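Side-chain contacts in terminal uridylyltransferase 1 (Trypanosoma brucei, PDB 5HZD), which adds uridines to the 3' end of guide RNAs, ribosomal RNAs and some mRNAs in mitochondrial RNA editing, using UTP as donor: residues His25-Glu28 with Leu33-Asp36; Ser324-Ser329 with Arg488-Arg493; Ala21-Ala26 with Arg460-Ile465. All blocks are in the same frame, centred on the assembly; numbering follows the deposited sequence. Where two conformers were deposited one is given.

Contact 1 (His25-Glu28 with Leu33-Asp36). With ZN (zinc ion), chain B.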
loop_
_atom_site.group_PDB
_atom_site.type_symbol
_atom_site.label_atom_id
_atom_site.label_comp_id
_atom_site.label_asym_id
_atom_site.label_seq_id
_atom_site.Cartn_x
_atom_site.Cartn_y
_atom_site.Cartn_z
ATOM N N HIS A 25 -13.602 33.976 -7.554
ATOM C CA HIS A 25 -14.865 33.646 -6.914
ATOM C C HIS A 25 -14.622 32.776 -5.680
ATOM O O HIS A 25 -15.255 32.960 -4.634
ATOM C CB HIS A 25 -15.780 32.903 -7.885
ATOM C CG HIS A 25 -16.928 32.217 -7.213
ATOM N ND1 HIS A 25 -18.089 32.881 -6.874
ATOM C CD2 HIS A 25 -17.079 30.943 -6.792
ATOM C CE1 HIS A 25 -18.919 32.031 -6.299
ATOM N NE2 HIS A 25 -18.319 30.860 -6.212
ATOM N N ALA A 26 -13.712 31.825 -5.807
ATOM C CA ALA A 26 -13.400 30.915 -4.685
ATOM C C ALA A 26 -12.898 31.673 -3.436
ATOM O O ALA A 26 -13.390 31.442 -2.336
ATOM C CB ALA A 26 -12.434 29.838 -5.111
ATOM N N GLU A 27 -11.961 32.607 -3.588
ATOM C CA GLU A 27 -11.509 33.410 -2.451
ATOM C C GLU A 27 -12.584 34.361 -1.931
ATOM O O GLU A 27 -12.803 34.483 -0.720
ATOM C CB GLU A 27 -10.264 34.217 -2.816
ATOM C CG GLU A 27 -9.924 35.294 -1.787
ATOM C CD GLU A 27 -9.656 34.735 -0.396
ATOM O OE1 GLU A 27 -9.153 33.598 -0.278
ATOM O OE2 GLU A 27 -9.958 35.436 0.592
ATOM N N GLU A 28 -13.260 35.049 -2.846
ATOM C CA GLU A 28 -14.243 36.055 -2.434
ATOM C C GLU A 28 -15.518 35.489 -1.777
ATOM O O GLU A 28 -16.063 36.082 -0.842
ATOM C CB GLU A 28 -14.583 36.975 -3.615
ATOM C CG GLU A 28 -13.345 37.717 -4.156
ATOM C CD GLU A 28 -13.626 38.511 -5.430
ATOM O OE1 GLU A 28 -12.782 39.358 -5.799
ATOM O OE2 GLU A 28 -14.682 38.285 -6.068
ATOM N N LEU A 33 -13.929 28.192 3.340
ATOM C CA LEU A 33 -13.539 26.844 2.980
ATOM C C LEU A 33 -12.029 26.728 2.802
ATOM O O LEU A 33 -11.474 25.633 2.835
ATOM C CB LEU A 33 -14.260 26.422 1.696
ATOM C CG LEU A 33 -15.776 26.330 1.881
ATOM C CD1 LEU A 33 -16.412 25.877 0.589
ATOM C CD2 LEU A 33 -16.086 25.340 3.010
ATOM N N LEU A 34 -11.375 27.868 2.609
ATOM C CA LEU A 34 -9.940 27.877 2.400
ATOM C C LEU A 34 -9.349 29.038 3.193
ATOM O O LEU A 34 -8.724 29.940 2.624
ATOM C CB LEU A 34 -9.632 27.996 0.892
ATOM C CG LEU A 34 -10.464 29.009 0.105
ATOM C CD1 LEU A 34 -9.573 29.906 -0.793
ATOM C CD2 LEU A 34 -11.519 28.308 -0.747
ATOM N N PRO A 35 -9.530 29.012 4.531
ATOM C CA PRO A 35 -9.271 30.193 5.359
ATOM C C PRO A 35 -7.815 30.649 5.434
ATOM O O PRO A 35 -7.577 31.813 5.761
ATOM C CB PRO A 35 -9.744 29.751 6.743
ATOM C CG PRO A 35 -9.550 28.269 6.736
ATOM C CD PRO A 35 -9.909 27.842 5.340
ATOM N N ASP A 36 -6.864 29.763 5.152
ATOM C CA ASP A 36 -5.453 30.137 5.271
ATOM C C ASP A 36 -4.792 30.321 3.921
ATOM O O ASP A 36 -3.603 30.636 3.858
ATOM C CB ASP A 36 -4.683 29.080 6.078
ATOM C CG ASP A 36 -5.196 28.951 7.508
ATOM O OD1 ASP A 36 -5.525 29.996 8.099
ATOM O OD2 ASP A 36 -5.273 27.813 8.031
HETATM ZN ZN ZN B . -19.109 29.100 -5.363
HETATM O O HOH W 1 -7.917 32.518 1.920
#
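Leu34 turns its branched end back onto the helical turn that holds Ala26 and Glu27, and its two methyls have separate targets. Leu34 CD2 lies 4.0 Å from the backbone O of Ala26, with the Ala26 CB farther off at 4.7 Å. Leu34 CD1 comes within 3.8 Å of Glu27 OE1, in the one of two deposited conformers of Glu27 considered here. Leu34 CG sits between its own backbone N and carbonyl carbon (chi1 43°), and chi2, at 132°, lies off the staggered values, so the side chain may be somewhat strained. This is the closing end of an atypical C2H2 zinc finger: His25, one residue before Ala26, binds the zinc ion through NE2 at 2.1 Å together with Cys8, Cys11 and His30, and Leu34 packs near His30. Leu485 of helix 481-497 touches both Ala26 and Leu34, so the small apolar cluster is buried between finger and helix. At the polar margin, a water gives one hydrogen to Glu27 OE1 (2.7 Å) and the other to Leu34 O (2.8 Å); like the methyl contact to OE1, this bridge belongs to one conformer of Glu27 and is less certain for that.

Contact 2 (Ser324-Ser329 with Arg488-Arg493). With SO4 (sulfate ion), chain E.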
loop_
_atom_site.group_PDB
_atom_site.type_symbol
_atom_site.label_atom_id
_atom_site.label_comp_id
_atom_site.label_asym_id
_atom_site.label_seq_id
_atom_site.Cartn_x
_atom_site.Cartn_y
_atom_site.Cartn_z
ATOM N N SER A 324 -2.245 16.521 6.871
ATOM C CA SER A 324 -2.671 17.826 6.350
ATOM C C SER A 324 -4.021 17.736 5.642
ATOM O O SER A 324 -4.617 18.757 5.312
ATOM C CB SER A 324 -1.638 18.370 5.364
ATOM O OG SER A 324 -1.578 17.537 4.216
ATOM N N GLY A 325 -4.493 16.516 5.405
ATOM C CA GLY A 325 -5.767 16.301 4.727
ATOM C C GLY A 325 -5.759 16.236 3.210
ATOM O O GLY A 325 -6.812 16.068 2.586
ATOM N N VAL A 326 -4.592 16.341 2.589
ATOM C CA VAL A 326 -4.553 16.312 1.124
ATOM C C VAL A 326 -4.626 14.881 0.590
ATOM O O VAL A 326 -4.915 14.641 -0.577
ATOM C CB VAL A 326 -3.289 17.000 0.570
ATOM C CG1 VAL A 326 -3.145 18.387 1.125
ATOM C CG2 VAL A 326 -2.073 16.213 0.866
ATOM N N ASN A 327 -4.333 13.917 1.475
ATOM C CA ASN A 327 -4.450 12.490 1.171
ATOM C C ASN A 327 -5.645 12.011 1.999
ATOM O O ASN A 327 -5.550 11.873 3.213
ATOM C CB ASN A 327 -3.162 11.778 1.594
ATOM C CG ASN A 327 -3.197 10.255 1.403
ATOM O OD1 ASN A 327 -4.252 9.645 1.234
ATOM N ND2 ASN A 327 -2.021 9.640 1.436
ATOM N N ASN A 328 -6.783 11.818 1.329
ATOM C CA ASN A 328 -8.046 11.505 2.003
ATOM C C ASN A 328 -9.037 11.136 0.904
ATOM O O ASN A 328 -9.969 11.871 0.625
ATOM C CB ASN A 328 -8.538 12.720 2.775
ATOM C CG ASN A 328 -9.743 12.409 3.620
ATOM O OD1 ASN A 328 -9.928 11.268 4.061
ATOM N ND2 ASN A 328 -10.573 13.422 3.859
ATOM N N SER A 329 -8.797 10.012 0.239
ATOM C CA SER A 329 -9.592 9.666 -0.943
ATOM C C SER A 329 -11.094 9.496 -0.662
ATOM O O SER A 329 -11.912 9.767 -1.546
ATOM C CB SER A 329 -9.043 8.415 -1.634
ATOM O OG SER A 329 -9.043 7.305 -0.735
ATOM N N ARG A 488 -3.486 23.555 -2.227
ATOM C CA ARG A 488 -2.438 24.559 -2.380
ATOM C C ARG A 488 -2.047 25.157 -1.037
ATOM O O ARG A 488 -0.869 25.440 -0.812
ATOM C CB ARG A 488 -2.861 25.677 -3.335
ATOM C CG ARG A 488 -3.063 25.225 -4.804
ATOM C CD ARG A 488 -1.809 24.605 -5.452
ATOM N NE ARG A 488 -0.713 25.570 -5.570
ATOM C CZ ARG A 488 -0.585 26.479 -6.542
ATOM N NH1 ARG A 488 -1.496 26.602 -7.517
ATOM N NH2 ARG A 488 0.473 27.277 -6.551
ATOM N N THR A 489 -3.023 25.396 -0.161
ATOM C CA THR A 489 -2.737 25.919 1.186
ATOM C C THR A 489 -1.725 25.046 1.904
ATOM O O THR A 489 -0.733 25.557 2.467
ATOM C CB THR A 489 -3.992 25.977 2.088
ATOM O OG1 THR A 489 -4.944 26.886 1.524
ATOM C CG2 THR A 489 -3.656 26.485 3.481
ATOM N N GLU A 490 -1.975 23.736 1.878
ATOM C CA GLU A 490 -1.085 22.802 2.569
ATOM C C GLU A 490 0.304 22.725 1.935
ATOM O O GLU A 490 1.303 22.524 2.655
ATOM C CB GLU A 490 -1.719 21.410 2.707
ATOM C CG GLU A 490 -3.051 21.406 3.503
ATOM C CD GLU A 490 -2.965 22.071 4.881
ATOM O OE1 GLU A 490 -1.916 21.966 5.572
ATOM O OE2 GLU A 490 -3.964 22.739 5.291
ATOM N N LEU A 491 0.401 22.903 0.620
ATOM C CA LEU A 491 1.734 22.900 -0.001
ATOM C C LEU A 491 2.511 24.142 0.454
ATOM O O LEU A 491 3.714 24.044 0.751
ATOM C CB LEU A 491 1.586 22.846 -1.519
ATOM C CG LEU A 491 1.108 21.489 -2.021
ATOM C CD1 LEU A 491 0.558 21.634 -3.435
ATOM C CD2 LEU A 491 2.240 20.452 -2.004
ATOM N N TYR A 492 1.850 25.300 0.548
ATOM C CA TYR A 492 2.547 26.486 1.058
ATOM C C TYR A 492 2.953 26.257 2.497
ATOM O O TYR A 492 4.048 26.660 2.895
ATOM C CB TYR A 492 1.669 27.756 1.023
ATOM C CG TYR A 492 1.283 28.246 -0.333
ATOM C CD1 TYR A 492 2.249 28.548 -1.283
ATOM C CD2 TYR A 492 -0.054 28.461 -0.646
ATOM C CE1 TYR A 492 1.888 29.020 -2.542
ATOM C CE2 TYR A 492 -0.433 28.926 -1.899
ATOM C CZ TYR A 492 0.541 29.210 -2.832
ATOM O OH TYR A 492 0.182 29.664 -4.085
ATOM N N ARG A 493 2.074 25.640 3.303
ATOM C CA ARG A 493 2.344 25.430 4.711
ATOM C C ARG A 493 3.551 24.498 4.861
ATOM O O ARG A 493 4.425 24.744 5.712
ATOM C CB ARG A 493 1.117 24.857 5.413
ATOM C CG ARG A 493 1.210 24.958 6.912
ATOM C CD ARG A 493 0.149 24.205 7.689
ATOM N NE ARG A 493 -1.193 24.254 7.118
ATOM C CZ ARG A 493 -2.112 25.195 7.337
ATOM N NH1 ARG A 493 -1.889 26.265 8.111
ATOM N NH2 ARG A 493 -3.284 25.061 6.746
HETATM S S SO4 E . -0.091 28.421 10.212
HETATM O O1 SO4 E . -1.546 28.418 10.061
HETATM O O2 SO4 E . 0.523 27.483 9.262
HETATM O O3 SO4 E . 0.240 28.015 11.579
HETATM O O4 SO4 E . 0.400 29.777 9.960
#
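Glu490 meets Ser324 and Val326 through van der Waals contact alone, joining helix 481-497 to the end of helix 310-324 and the loop that follows. Glu490 CB lies 3.7 Å from Val326 CG1, the two side chains crossing at a slant, while Glu490 CG approaches the backbone O of Ser324 at 3.6 Å. Ser324 CB, in turn, sits 3.6 Å from Glu490 OE1. The serine hydroxyl is turned to another partner, Trp320 O, within the helix that carries the UTP-binding Lys318 and Lys322.

The ionic interactions stay on helix 481-497, as an i to i+3 salt bridge. Arg493 grips the Glu490 carboxylate side-on: Arg493 NE reaches Glu490 OE1 at 2.9 Å and Arg493 NH2 reaches Glu490 OE2 at 2.8 Å, each bond nearly straight (172° and 171°). Both oxygens lie close to the guanidinium plane and are met on their syn sides, though about 30° out of the carboxylate plane. Arg493 NH1 binds O2 of a sulfate, probably from the crystallisation liquor, at 2.9 Å; Arg39 holds the same anion.

Both oxygens being engaged, the carboxylate is held in one orientation; CB and CG do the packing, and the charge, partly offset by Arg493, probably tolerates the Ser324 carbonyl.

Contact 3 (Ala21-Ala26 with Arg460-Ile465). With ZN (zinc ion), chain B.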
loop_
_atom_site.group_PDB
_atom_site.type_symbol
_atom_site.label_atom_id
_atom_site.label_comp_id
_atom_site.label_asym_id
_atom_site.label_seq_id
_atom_site.Cartn_x
_atom_site.Cartn_y
_atom_site.Cartn_z
ATOM N N ALA A 21 -11.524 34.170 -13.111
ATOM C CA ALA A 21 -12.796 34.528 -12.495
ATOM C C ALA A 21 -13.232 33.435 -11.512
ATOM O O ALA A 21 -13.819 33.727 -10.460
ATOM C CB ALA A 21 -13.855 34.737 -13.557
ATOM N N LEU A 22 -12.961 32.182 -11.866
ATOM C CA LEU A 22 -13.279 31.066 -10.985
ATOM C C LEU A 22 -12.475 31.159 -9.692
ATOM O O LEU A 22 -13.026 31.016 -8.602
ATOM C CB LEU A 22 -12.996 29.727 -11.669
ATOM C CG LEU A 22 -13.303 28.498 -10.814
ATOM C CD1 LEU A 22 -14.807 28.329 -10.668
ATOM C CD2 LEU A 22 -12.651 27.238 -11.397
ATOM N N LEU A 23 -11.178 31.420 -9.813
ATOM C CA LEU A 23 -10.304 31.465 -8.634
ATOM C C LEU A 23 -10.690 32.642 -7.746
ATOM O O LEU A 23 -10.755 32.512 -6.515
ATOM C CB LEU A 23 -8.840 31.614 -9.046
ATOM C CG LEU A 23 -8.093 30.408 -9.592
ATOM C CD1 LEU A 23 -6.685 30.825 -9.957
ATOM C CD2 LEU A 23 -8.064 29.281 -8.570
ATOM N N ALA A 24 -10.929 33.798 -8.364
ATOM C CA ALA A 24 -11.385 34.971 -7.622
ATOM C C ALA A 24 -12.694 34.698 -6.904
ATOM O O ALA A 24 -12.875 35.118 -5.766
ATOM C CB ALA A 24 -11.526 36.160 -8.524
ATOM N N HIS A 25 -13.602 33.976 -7.554
ATOM C CA HIS A 25 -14.865 33.646 -6.914
ATOM C C HIS A 25 -14.622 32.776 -5.680
ATOM O O HIS A 25 -15.255 32.960 -4.634
ATOM C CB HIS A 25 -15.780 32.903 -7.885
ATOM C CG HIS A 25 -16.928 32.217 -7.213
ATOM N ND1 HIS A 25 -18.089 32.881 -6.874
ATOM C CD2 HIS A 25 -17.079 30.943 -6.792
ATOM C CE1 HIS A 25 -18.919 32.031 -6.299
ATOM N NE2 HIS A 25 -18.319 30.860 -6.212
ATOM N N ALA A 26 -13.712 31.825 -5.807
ATOM C CA ALA A 26 -13.400 30.915 -4.685
ATOM C C ALA A 26 -12.898 31.673 -3.436
ATOM O O ALA A 26 -13.390 31.442 -2.336
ATOM C CB ALA A 26 -12.434 29.838 -5.111
ATOM N N ARG A 460 -13.288 16.526 -12.427
ATOM C CA ARG A 460 -12.595 17.813 -12.327
ATOM C C ARG A 460 -11.185 17.653 -12.882
ATOM O O ARG A 460 -10.582 16.569 -12.780
ATOM C CB ARG A 460 -12.471 18.247 -10.868
ATOM C CG ARG A 460 -13.809 18.559 -10.205
ATOM C CD ARG A 460 -14.471 19.730 -10.881
ATOM N NE ARG A 460 -15.620 20.220 -10.121
ATOM C CZ ARG A 460 -16.416 21.199 -10.497
ATOM N NH1 ARG A 460 -16.217 21.858 -11.652
ATOM N NH2 ARG A 460 -17.419 21.536 -9.716
ATOM N N TYR A 461 -10.697 18.731 -13.501
ATOM C CA TYR A 461 -9.349 18.767 -14.066
ATOM C C TYR A 461 -8.629 20.007 -13.564
ATOM O O TYR A 461 -7.863 20.645 -14.291
ATOM C CB TYR A 461 -9.408 18.790 -15.602
ATOM C CG TYR A 461 -10.007 17.543 -16.226
ATOM C CD1 TYR A 461 -9.530 16.285 -15.901
ATOM C CD2 TYR A 461 -11.039 17.633 -17.158
ATOM C CE1 TYR A 461 -10.061 15.138 -16.472
ATOM C CE2 TYR A 461 -11.590 16.486 -17.731
ATOM C CZ TYR A 461 -11.080 15.247 -17.395
ATOM O OH TYR A 461 -11.617 14.104 -17.959
ATOM N N GLU A 462 -8.887 20.365 -12.306
ATOM C CA GLU A 462 -8.203 21.477 -11.673
ATOM C C GLU A 462 -6.783 21.100 -11.318
ATOM O O GLU A 462 -5.821 21.794 -11.703
ATOM C CB GLU A 462 -8.944 21.854 -10.394
ATOM C CG GLU A 462 -8.561 23.191 -9.830
ATOM C CD GLU A 462 -8.980 24.391 -10.678
ATOM O OE1 GLU A 462 -10.086 24.417 -11.292
ATOM O OE2 GLU A 462 -8.173 25.340 -10.716
ATOM N N LEU A 463 -6.655 20.025 -10.550
ATOM C CA LEU A 463 -5.347 19.458 -10.256
ATOM C C LEU A 463 -5.278 18.119 -10.950
ATOM O O LEU A 463 -6.113 17.234 -10.676
ATOM C CB LEU A 463 -5.191 19.236 -8.750
ATOM C CG LEU A 463 -5.469 20.417 -7.824
ATOM C CD1 LEU A 463 -5.047 20.024 -6.406
ATOM C CD2 LEU A 463 -4.697 21.642 -8.292
ATOM N N CYS A 464 -4.315 17.942 -11.851
ATOM C CA CYS A 464 -4.299 16.733 -12.668
ATOM C C CYS A 464 -3.090 15.853 -12.424
ATOM O O CYS A 464 -1.944 16.318 -12.527
ATOM C CB CYS A 464 -4.324 17.109 -14.152
ATOM S SG CYS A 464 -5.879 17.894 -14.625
ATOM N N ILE A 465 -3.344 14.576 -12.131
ATOM C CA ILE A 465 -2.286 13.580 -11.975
ATOM C C ILE A 465 -2.749 12.386 -12.809
ATOM O O ILE A 465 -3.840 11.835 -12.569
ATOM C CB ILE A 465 -2.145 13.151 -10.506
ATOM C CG1 ILE A 465 -1.755 14.353 -9.647
ATOM C CG2 ILE A 465 -1.088 12.074 -10.395
ATOM C CD1 ILE A 465 -1.608 13.974 -8.155
HETATM ZN ZN ZN B . -19.109 29.100 -5.363
#
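The carboxylate of Glu462 is the flat group at this contact, and two leucines approach it from the same side of its plane. Leu22 CD2 lies 3.8 Å from Glu462 OE1, raised about 34° from that plane, while Leu23 CD2 stands more steeply over the other oxygen. The second flat group, the imidazole of the zinc ligand His25, belongs to the same helix but faces elsewhere: His29 is stacked on it, and the rings of Phe16 and His30 meet it at inclined angles. Helix 19-30 is the helix of an atypical C2H2 zinc finger. The finger is required for proper folding of the catalytic domain, and here it meets the loop leading to the nucleotide recognition motif, inferred to begin at Ile465.

Leu22 and Glu462 run past each other in opposite directions. The glutamate chain leaves with CG anti to the backbone N (chi1 -165°) and then bends at chi2 (68°), which brings the carboxylate to the ends of Leu22 and Leu23. The contact is slight: the nearest CA atoms, those of Leu23 and Glu462, are still 10.6 Å apart, and 73 Å² is buried in all. What fixes the carboxylate more firmly is the hydrogen bond between OE2 and NE2 of His19, at the start of the helix. Val481 of helix 481-497 touches both leucines, and Ser484 touches Glu462, so that helix backs the two partners alike. Nearby, Arg460 NH1 adds another tie to the finger by bonding Ser7 OG as well as forming a salt bridge with Glu435. Leu23 CD2 remains 4.5 Å from Glu462 OE2, a loose van der Waals approach of a methyl to the oxygen that His19 engages.

All three contacts lie on one side of the chain's centre, with their own centres about 12 to 15 Å apart. Contacts 1 and 3 both start from helix 19-30 of the zinc finger and share His25 and Ala26. Contact 1 closes locally, before contact 2 opens, whereas contacts 2 and 3 interleave along the chain. Contact 1 touches contact 2 directly: Asp36 CB lies 3.8 Å from Thr489 CG2, and Asp36 OD2 forms a long, weak ion pair with Arg493 NH2. Helix 481-497 is common ground, supplying one segment of contact 2 and packing beside the other two. The finger at the start of this fragment thus packs against late elements of the chain, consistent with its requirement for folding of the catalytic domain.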